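Local structure of scaffolding protein (Clostridium cellulolyticum, 1G43) at residues Pro35-Gln49 with Asp92-Leu106. The protein probably binds crystalline cellulose as the family IIIa carbohydrate-binding module of a scaffoldin, helping to attach the cellulosome to its substrate. Residues are numbered along the deposited sequence; the frame is centred on the assembly and turned at random.
Sequences PINLADLKLRYYYTQ and DHYLEVALNSDAGSL. With CA (calcium ion), chain B; ZN (zinc ion), chain C.
D92 OD1 is gripped by two donors: the backbone N of Q49 meets it on the syn lone pair at 2.9 Å, and H93 ND1 reaches it from the anti side, well out of the carboxylate plane, at 2.6 Å. These bonds close one end of the antiparallel pairing of strands 41-47 and 93-99 in the CBM3 beta-sandwich, where D92 and H93 face Y47 in a classic beta bulge and both give their N-H to Y47 O. The Q49 amide stacks over one face of the H93 imidazole, planes 27° apart, while H93 NE2 binds the zinc ion at 2.0 Å. Just past strand 41-47, T48 holds the calcium ion through O and OG1, together with D50, D127, N130, D131 and a water.

Y94 CB sits over the Y46 ring, 3.8 Å from its centroid. With CG between the backbone N and the carbonyl carbon (chi1 71°), the Y94 ring runs alongside that of Y46, roughly parallel but barely overlapping, and its OH end lies over one face of the R44 guanidinium. E96 OE2 approaches the guanidinium edge in a long salt bridge. Beside a second short ladder, 36-37 with 105-106, G104 O accepts L38 N and, from the opposite face of its carbonyl plane, N37 ND2 at 3.1 Å.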
ATOM      1  N   PRO A  35      14.470 -14.590  -3.704  1.00 38.71           N
ATOM      2  CA  PRO A  35      13.008 -14.596  -3.609  1.00 37.69           C
ATOM      3  C   PRO A  35      12.551 -14.065  -2.292  1.00 36.31           C
ATOM      4  O   PRO A  35      13.288 -14.088  -1.290  1.00 33.67           O
ATOM      5  CB  PRO A  35      12.626 -16.074  -3.788  1.00 38.94           C
ATOM      6  CG  PRO A  35      13.749 -16.613  -4.687  1.00 39.11           C
ATOM      7  CD  PRO A  35      14.974 -15.945  -4.000  1.00 39.02           C
ATOM      8  N   ILE A  36      11.330 -13.541  -2.323  1.00 34.37           N
ATOM      9  CA  ILE A  36      10.726 -13.011  -1.129  1.00 31.80           C
ATOM     10  C   ILE A  36       9.322 -13.545  -1.048  1.00 31.25           C
ATOM     11  O   ILE A  36       8.575 -13.577  -2.033  1.00 30.74           O
ATOM     12  CB  ILE A  36      10.738 -11.498  -1.124  1.00 31.02           C
ATOM     13  CG1 ILE A  36      12.084 -11.019  -0.607  1.00 30.77           C
ATOM     14  CG2 ILE A  36       9.620 -10.978  -0.275  1.00 30.97           C
ATOM     15  CD1 ILE A  36      12.200  -9.540  -0.577  1.00 30.54           C
ATOM     16  N   ASN A  37       8.996 -14.000   0.150  1.00 30.17           N
ATOM     17  CA  ASN A  37       7.704 -14.559   0.413  1.00 30.79           C
ATOM     18  C   ASN A  37       6.673 -13.457   0.595  1.00 29.21           C
ATOM     19  O   ASN A  37       6.645 -12.789   1.625  1.00 27.70           O
ATOM     20  CB  ASN A  37       7.784 -15.402   1.669  1.00 31.84           C
ATOM     21  CG  ASN A  37       6.531 -16.172   1.908  1.00 33.40           C
ATOM     22  OD1 ASN A  37       6.366 -16.756   2.975  1.00 36.08           O
ATOM     23  ND2 ASN A  37       5.627 -16.190   0.913  1.00 33.48           N
ATOM     24  N   LEU A  38       5.822 -13.284  -0.402  1.00 29.10           N
ATOM     25  CA  LEU A  38       4.793 -12.260  -0.334  1.00 28.89           C
ATOM     26  C   LEU A  38       4.081 -12.243   1.009  1.00 29.56           C
ATOM     27  O   LEU A  38       3.546 -11.213   1.432  1.00 30.18           O
ATOM     28  CB  LEU A  38       3.805 -12.456  -1.468  1.00 28.75           C
ATOM     29  CG  LEU A  38       4.512 -12.270  -2.794  1.00 29.14           C
ATOM     30  CD1 LEU A  38       3.505 -12.476  -3.909  1.00 30.99           C
ATOM     31  CD2 LEU A  38       5.145 -10.874  -2.876  1.00 28.65           C
ATOM     32  N   ALA A  39       4.097 -13.366   1.710  1.00 28.96           N
ATOM     33  CA  ALA A  39       3.468 -13.408   3.029  1.00 29.68           C
ATOM     34  C   ALA A  39       4.119 -12.406   3.998  1.00 28.96           C
ATOM     35  O   ALA A  39       3.475 -11.892   4.911  1.00 29.70           O
ATOM     36  CB  ALA A  39       3.575 -14.819   3.606  1.00 29.31           C
ATOM     37  N   ASP A  40       5.409 -12.153   3.787  1.00 29.65           N
ATOM     38  CA  ASP A  40       6.224 -11.266   4.624  1.00 29.98           C
ATOM     39  C   ASP A  40       6.168  -9.799   4.242  1.00 28.90           C
ATOM     40  O   ASP A  40       6.698  -8.941   4.951  1.00 29.31           O
ATOM     41  CB  ASP A  40       7.694 -11.696   4.558  1.00 32.92           C
ATOM     42  CG  ASP A  40       7.936 -13.078   5.150  1.00 35.08           C
ATOM     43  OD1 ASP A  40       7.522 -13.310   6.304  1.00 35.72           O
ATOM     44  OD2 ASP A  40       8.561 -13.923   4.461  1.00 37.39           O
ATOM     45  N   LEU A  41       5.529  -9.504   3.123  1.00 27.69           N
ATOM     46  CA  LEU A  41       5.468  -8.139   2.650  1.00 25.86           C
ATOM     47  C   LEU A  41       4.253  -7.354   3.135  1.00 25.84           C
ATOM     48  O   LEU A  41       3.134  -7.728   2.844  1.00 25.29           O
ATOM     49  CB  LEU A  41       5.496  -8.161   1.127  1.00 25.05           C
ATOM     50  CG  LEU A  41       5.463  -6.859   0.330  1.00 26.11           C
ATOM     51  CD1 LEU A  41       6.713  -6.023   0.624  1.00 24.52           C
ATOM     52  CD2 LEU A  41       5.389  -7.204  -1.137  1.00 25.45           C
ATOM     53  N   LYS A  42       4.483  -6.286   3.896  1.00 26.03           N
ATOM     54  CA  LYS A  42       3.401  -5.403   4.343  1.00 26.61           C
ATOM     55  C   LYS A  42       3.612  -4.019   3.712  1.00 27.16           C
ATOM     56  O   LYS A  42       4.740  -3.598   3.441  1.00 27.58           O
ATOM     57  CB  LYS A  42       3.359  -5.241   5.859  1.00 27.32           C
ATOM     58  CG  LYS A  42       2.993  -6.501   6.625  1.00 30.40           C
ATOM     59  CD  LYS A  42       1.690  -7.062   6.146  1.00 32.28           C
ATOM     60  CE  LYS A  42       1.338  -8.297   6.943  1.00 36.64           C
ATOM     61  NZ  LYS A  42       2.306  -9.401   6.743  1.00 37.14           N
ATOM     62  N   LEU A  43       2.514  -3.324   3.459  1.00 25.60           N
ATOM     63  CA  LEU A  43       2.569  -1.998   2.882  1.00 24.45           C
ATOM     64  C   LEU A  43       1.669  -1.121   3.757  1.00 23.44           C
ATOM     65  O   LEU A  43       0.620  -1.576   4.229  1.00 23.82           O
ATOM     66  CB  LEU A  43       2.078  -2.051   1.426  1.00 24.00           C
ATOM     67  CG  LEU A  43       3.058  -2.685   0.435  1.00 25.26           C
ATOM     68  CD1 LEU A  43       2.352  -3.175  -0.805  1.00 24.48           C
ATOM     69  CD2 LEU A  43       4.130  -1.669   0.069  1.00 25.71           C
ATOM     70  N   ARG A  44       2.084   0.121   3.985  1.00 20.40           N
ATOM     71  CA  ARG A  44       1.311   1.042   4.801  1.00 21.16           C
ATOM     72  C   ARG A  44       1.037   2.397   4.145  1.00 21.91           C
ATOM     73  O   ARG A  44       1.896   2.959   3.459  1.00 20.74           O
ATOM     74  CB  ARG A  44       2.018   1.291   6.116  1.00 22.25           C
ATOM     75  CG  ARG A  44       2.164   0.085   6.992  1.00 24.71           C
ATOM     76  CD  ARG A  44       2.737   0.537   8.299  1.00 25.65           C
ATOM     77  NE  ARG A  44       2.709  -0.502   9.299  1.00 30.92           N
ATOM     78  CZ  ARG A  44       3.410  -0.439  10.426  1.00 34.44           C
ATOM     79  NH1 ARG A  44       4.168   0.621  10.664  1.00 35.44           N
ATOM     80  NH2 ARG A  44       3.373  -1.436  11.301  1.00 36.61           N
ATOM     81  N   TYR A  45      -0.157   2.930   4.390  1.00 22.08           N
ATOM     82  CA  TYR A  45      -0.581   4.224   3.829  1.00 21.21           C
ATOM     83  C   TYR A  45      -1.185   5.042   4.962  1.00 19.47           C
ATOM     84  O   TYR A  45      -2.260   4.721   5.443  1.00 19.25           O
ATOM     85  CB  TYR A  45      -1.635   4.010   2.735  1.00 19.93           C
ATOM     86  CG  TYR A  45      -2.084   5.289   2.043  1.00 19.82           C
ATOM     87  CD1 TYR A  45      -1.414   5.766   0.933  1.00 17.67           C
ATOM     88  CD2 TYR A  45      -3.143   6.041   2.540  1.00 19.78           C
ATOM     89  CE1 TYR A  45      -1.776   6.973   0.330  1.00 20.17           C
ATOM     90  CE2 TYR A  45      -3.519   7.253   1.943  1.00 20.15           C
ATOM     91  CZ  TYR A  45      -2.820   7.713   0.839  1.00 20.22           C
ATOM     92  OH  TYR A  45      -3.124   8.926   0.271  1.00 22.42           O
ATOM     93  N   TYR A  46      -0.515   6.115   5.350  1.00 18.37           N
ATOM     94  CA  TYR A  46      -0.964   6.937   6.467  1.00 18.69           C
ATOM     95  C   TYR A  46      -1.933   8.085   6.141  1.00 20.03           C
ATOM     96  O   TYR A  46      -1.722   8.823   5.202  1.00 22.00           O
ATOM     97  CB  TYR A  46       0.264   7.453   7.204  1.00 19.46           C
ATOM     98  CG  TYR A  46       1.079   6.352   7.873  1.00 20.62           C
ATOM     99  CD1 TYR A  46       1.967   5.555   7.143  1.00 21.76           C
ATOM    100  CD2 TYR A  46       0.957   6.118   9.234  1.00 21.81           C
ATOM    101  CE1 TYR A  46       2.722   4.553   7.763  1.00 21.47           C
ATOM    102  CE2 TYR A  46       1.692   5.123   9.866  1.00 23.03           C
ATOM    103  CZ  TYR A  46       2.578   4.343   9.129  1.00 23.78           C
ATOM    104  OH  TYR A  46       3.317   3.383   9.790  1.00 26.13           O
ATOM    105  N   TYR A  47      -2.985   8.246   6.935  1.00 19.44           N
ATOM    106  CA  TYR A  47      -3.978   9.288   6.672  1.00 19.38           C
ATOM    107  C   TYR A  47      -4.696   9.791   7.905  1.00 20.27           C
ATOM    108  O   TYR A  47      -4.521   9.250   9.006  1.00 20.55           O
ATOM    109  CB  TYR A  47      -5.047   8.755   5.718  1.00 19.25           C
ATOM    110  CG  TYR A  47      -5.831   7.583   6.289  1.00 17.80           C
ATOM    111  CD1 TYR A  47      -5.242   6.331   6.411  1.00 18.17           C
ATOM    112  CD2 TYR A  47      -7.151   7.727   6.718  1.00 19.09           C
ATOM    113  CE1 TYR A  47      -5.925   5.249   6.933  1.00 15.55           C
ATOM    114  CE2 TYR A  47      -7.863   6.639   7.252  1.00 16.96           C
ATOM    115  CZ  TYR A  47      -7.229   5.396   7.347  1.00 17.17           C
ATOM    116  OH  TYR A  47      -7.879   4.287   7.800  1.00 16.30           O
ATOM    117  N   THR A  48      -5.502  10.845   7.718  1.00 19.61           N
ATOM    118  CA  THR A  48      -6.315  11.373   8.802  1.00 19.79           C
ATOM    119  C   THR A  48      -7.739  10.948   8.496  1.00 19.57           C
ATOM    120  O   THR A  48      -8.281  11.207   7.427  1.00 21.90           O
ATOM    121  CB  THR A  48      -6.227  12.923   8.982  1.00 20.46           C
ATOM    122  OG1 THR A  48      -6.302  13.582   7.715  1.00 20.30           O
ATOM    123  CG2 THR A  48      -4.919  13.300   9.722  1.00 22.34           C
ATOM    124  N   GLN A  49      -8.319  10.254   9.450  1.00 19.97           N
ATOM    125  CA  GLN A  49      -9.658   9.700   9.362  1.00 21.25           C
ATOM    126  C   GLN A  49     -10.770  10.733   9.056  1.00 21.07           C
ATOM    127  O   GLN A  49     -11.706  10.450   8.325  1.00 19.66           O
ATOM    128  CB  GLN A  49      -9.926   8.989  10.696  1.00 23.01           C
ATOM    129  CG  GLN A  49     -10.979   7.935  10.644  1.00 24.94           C
ATOM    130  CD  GLN A  49     -11.083   7.150  11.942  1.00 25.28           C
ATOM    131  OE1 GLN A  49     -11.286   7.711  13.022  1.00 23.66           O
ATOM    132  NE2 GLN A  49     -10.954   5.839  11.832  1.00 26.43           N
ATOM    133  N   ASP A  92      -3.526   9.893  11.826  1.00 21.95           N
ATOM    134  CA  ASP A  92      -4.084   9.267  13.014  1.00 21.67           C
ATOM    135  C   ASP A  92      -4.442   7.792  12.783  1.00 21.37           C
ATOM    136  O   ASP A  92      -4.792   7.090  13.727  1.00 22.02           O
ATOM    137  CB  ASP A  92      -5.294  10.029  13.580  1.00 20.63           C
ATOM    138  CG  ASP A  92      -6.361  10.333  12.544  1.00 20.48           C
ATOM    139  OD1 ASP A  92      -6.792   9.431  11.818  1.00 23.15           O
ATOM    140  OD2 ASP A  92      -6.791  11.486  12.470  1.00 22.80           O
ATOM    141  N   HIS A  93      -4.355   7.329  11.535  1.00 20.42           N
ATOM    142  CA  HIS A  93      -4.621   5.925  11.212  1.00 20.11           C
ATOM    143  C   HIS A  93      -3.800   5.516  10.000  1.00 20.06           C
ATOM    144  O   HIS A  93      -3.202   6.356   9.330  1.00 22.36           O
ATOM    145  CB  HIS A  93      -6.106   5.668  10.901  1.00 18.28           C
ATOM    146  CG  HIS A  93      -7.001   5.797  12.085  1.00 18.93           C
ATOM    147  ND1 HIS A  93      -7.478   7.012  12.530  1.00 19.51           N
ATOM    148  CD2 HIS A  93      -7.472   4.868  12.947  1.00 19.94           C
ATOM    149  CE1 HIS A  93      -8.204   6.824  13.613  1.00 18.99           C
ATOM    150  NE2 HIS A  93      -8.218   5.531  13.887  1.00 19.20           N
ATOM    151  N   TYR A  94      -3.778   4.230   9.697  1.00 19.07           N
ATOM    152  CA  TYR A  94      -3.038   3.812   8.543  1.00 18.83           C
ATOM    153  C   TYR A  94      -3.597   2.554   7.935  1.00 19.02           C
ATOM    154  O   TYR A  94      -4.086   1.680   8.632  1.00 19.71           O
ATOM    155  CB  TYR A  94      -1.553   3.638   8.887  1.00 19.46           C
ATOM    156  CG  TYR A  94      -1.173   2.451   9.772  1.00 23.92           C
ATOM    157  CD1 TYR A  94      -0.836   1.209   9.214  1.00 24.63           C
ATOM    158  CD2 TYR A  94      -1.069   2.591  11.163  1.00 23.74           C
ATOM    159  CE1 TYR A  94      -0.397   0.149  10.007  1.00 25.48           C
ATOM    160  CE2 TYR A  94      -0.631   1.535  11.964  1.00 26.10           C
ATOM    161  CZ  TYR A  94      -0.299   0.326  11.380  1.00 26.29           C
ATOM    162  OH  TYR A  94       0.113  -0.706  12.170  1.00 28.04           O
ATOM    163  N   LEU A  95      -3.557   2.485   6.616  1.00 17.65           N
ATOM    164  CA  LEU A  95      -4.003   1.302   5.917  1.00 18.82           C
ATOM    165  C   LEU A  95      -2.818   0.355   5.921  1.00 18.80           C
ATOM    166  O   LEU A  95      -1.698   0.790   5.753  1.00 20.17           O
ATOM    167  CB  LEU A  95      -4.361   1.629   4.461  1.00 17.18           C
ATOM    168  CG  LEU A  95      -4.354   0.470   3.449  1.00 16.85           C
ATOM    169  CD1 LEU A  95      -5.290  -0.672   3.858  1.00 13.44           C
ATOM    170  CD2 LEU A  95      -4.729   1.028   2.099  1.00 15.67           C
ATOM    171  N   GLU A  96      -3.057  -0.926   6.146  1.00 19.39           N
ATOM    172  CA  GLU A  96      -1.976  -1.886   6.064  1.00 20.19           C
ATOM    173  C   GLU A  96      -2.390  -2.926   5.056  1.00 19.81           C
ATOM    174  O   GLU A  96      -3.382  -3.609   5.249  1.00 18.76           O
ATOM    175  CB  GLU A  96      -1.677  -2.573   7.386  1.00 20.54           C
ATOM    176  CG  GLU A  96      -0.504  -3.534   7.244  1.00 24.31           C
ATOM    177  CD  GLU A  96      -0.075  -4.139   8.559  1.00 26.74           C
ATOM    178  OE1 GLU A  96      -0.827  -4.974   9.100  1.00 29.21           O
ATOM    179  OE2 GLU A  96       1.003  -3.765   9.053  1.00 28.14           O
ATOM    180  N   VAL A  97      -1.640  -3.021   3.965  1.00 20.71           N
ATOM    181  CA  VAL A  97      -1.929  -3.999   2.932  1.00 21.10           C
ATOM    182  C   VAL A  97      -1.061  -5.235   3.152  1.00 23.65           C
ATOM    183  O   VAL A  97       0.150  -5.126   3.369  1.00 25.66           O
ATOM    184  CB  VAL A  97      -1.671  -3.410   1.532  1.00 21.04           C
ATOM    185  CG1 VAL A  97      -2.005  -4.423   0.472  1.00 21.63           C
ATOM    186  CG2 VAL A  97      -2.518  -2.181   1.323  1.00 19.31           C
ATOM    187  N   ALA A  98      -1.665  -6.411   3.120  1.00 24.56           N
ATOM    188  CA  ALA A  98      -0.908  -7.640   3.321  1.00 25.54           C
ATOM    189  C   ALA A  98      -1.384  -8.674   2.331  1.00 26.88           C
ATOM    190  O   ALA A  98      -2.364  -8.449   1.647  1.00 27.25           O
ATOM    191  CB  ALA A  98      -1.107  -8.150   4.716  1.00 24.22           C
ATOM    192  N   LEU A  99      -0.691  -9.804   2.253  1.00 28.18           N
ATOM    193  CA  LEU A  99      -1.070 -10.880   1.340  1.00 28.40           C
ATOM    194  C   LEU A  99      -1.148 -12.207   2.097  1.00 30.29           C
ATOM    195  O   LEU A  99      -0.371 -12.453   3.017  1.00 30.19           O
ATOM    196  CB  LEU A  99      -0.079 -10.990   0.178  1.00 28.37           C
ATOM    197  CG  LEU A  99       0.056  -9.752  -0.717  1.00 28.18           C
ATOM    198  CD1 LEU A  99       1.182  -8.894  -0.213  1.00 28.29           C
ATOM    199  CD2 LEU A  99       0.343 -10.149  -2.135  1.00 27.47           C
ATOM    200  N   ASN A 100      -2.104 -13.056   1.725  1.00 32.40           N
ATOM    201  CA  ASN A 100      -2.277 -14.340   2.409  1.00 35.14           C
ATOM    202  C   ASN A 100      -1.038 -15.255   2.330  1.00 35.64           C
ATOM    203  O   ASN A 100      -0.143 -15.088   1.502  1.00 35.23           O
ATOM    204  CB  ASN A 100      -3.496 -15.088   1.855  1.00 35.72           C
ATOM    205  CG  ASN A 100      -4.796 -14.290   1.990  1.00 38.14           C
ATOM    206  OD1 ASN A 100      -5.026 -13.613   3.006  1.00 37.88           O
ATOM    207  ND2 ASN A 100      -5.668 -14.383   0.959  1.00 37.13           N
ATOM    208  N   SER A 101      -1.022 -16.243   3.206  1.00 37.41           N
ATOM    209  CA  SER A 101       0.089 -17.177   3.315  1.00 39.15           C
ATOM    210  C   SER A 101       0.529 -17.844   2.012  1.00 38.89           C
ATOM    211  O   SER A 101       1.705 -18.187   1.844  1.00 39.02           O
ATOM    212  CB  SER A 101      -0.275 -18.247   4.344  1.00 40.34           C
ATOM    213  OG  SER A 101      -1.431 -18.973   3.921  1.00 43.91           O
ATOM    214  N   ASP A 102      -0.400 -18.017   1.078  1.00 39.37           N
ATOM    215  CA  ASP A 102      -0.055 -18.675  -0.167  1.00 38.64           C
ATOM    216  C   ASP A 102       0.004 -17.770  -1.382  1.00 38.51           C
ATOM    217  O   ASP A 102      -0.080 -18.241  -2.526  1.00 39.44           O
ATOM    218  CB  ASP A 102      -1.023 -19.853  -0.405  1.00 40.84           C
ATOM    219  CG  ASP A 102      -2.479 -19.408  -0.551  1.00 41.77           C
ATOM    220  OD1 ASP A 102      -2.909 -18.383   0.071  1.00 42.73           O
ATOM    221  OD2 ASP A 102      -3.203 -20.105  -1.288  1.00 42.32           O
ATOM    222  N   ALA A 103       0.146 -16.465  -1.159  1.00 37.16           N
ATOM    223  CA  ALA A 103       0.216 -15.540  -2.279  1.00 34.60           C
ATOM    224  C   ALA A 103       1.280 -16.023  -3.268  1.00 34.63           C
ATOM    225  O   ALA A 103       1.086 -15.961  -4.496  1.00 33.50           O
ATOM    226  CB  ALA A 103       0.565 -14.149  -1.774  1.00 36.39           C
ATOM    227  N   GLY A 104       2.400 -16.516  -2.733  1.00 34.55           N
ATOM    228  CA  GLY A 104       3.493 -16.984  -3.583  1.00 34.15           C
ATOM    229  C   GLY A 104       4.832 -16.366  -3.214  1.00 33.59           C
ATOM    230  O   GLY A 104       4.993 -15.790  -2.137  1.00 33.02           O
ATOM    231  N   SER A 105       5.821 -16.495  -4.089  1.00 33.47           N
ATOM    232  CA  SER A 105       7.132 -15.917  -3.787  1.00 32.38           C
ATOM    233  C   SER A 105       7.503 -14.992  -4.931  1.00 31.98           C
ATOM    234  O   SER A 105       7.309 -15.320  -6.099  1.00 30.62           O
ATOM    235  CB  SER A 105       8.192 -17.019  -3.625  1.00 33.24           C
ATOM    236  OG  SER A 105       9.093 -16.739  -2.544  1.00 33.01           O
ATOM    237  N   LEU A 106       8.000 -13.813  -4.592  1.00 33.72           N
ATOM    238  CA  LEU A 106       8.384 -12.857  -5.611  1.00 33.97           C
ATOM    239  C   LEU A 106       9.843 -13.143  -5.924  1.00 34.43           C
ATOM    240  O   LEU A 106      10.709 -13.065  -5.064  1.00 35.36           O
ATOM    241  CB  LEU A 106       8.204 -11.439  -5.101  1.00 32.75           C
ATOM    242  CG  LEU A 106       8.491 -10.299  -6.087  1.00 33.21           C
ATOM    243  CD1 LEU A 106       7.463 -10.299  -7.256  1.00 32.66           C
ATOM    244  CD2 LEU A 106       8.442  -8.994  -5.331  1.00 31.11           C
TER
HETATM  245 CA    CA B 200      -8.032  13.197   6.065  1.00 20.04          CA
HETATM  246 ZN    ZN C 201      -9.333   4.534  15.185  1.00 24.50          ZN
HETATM  247  O   HOH W   1       1.860  -9.919   3.602  1.00 23.49           O
HETATM  248  O   HOH W   2      -8.610  11.193   4.248  1.00 13.77           O
HETATM  249  O   HOH W   3     -10.434   5.121  15.978  1.00 31.06           O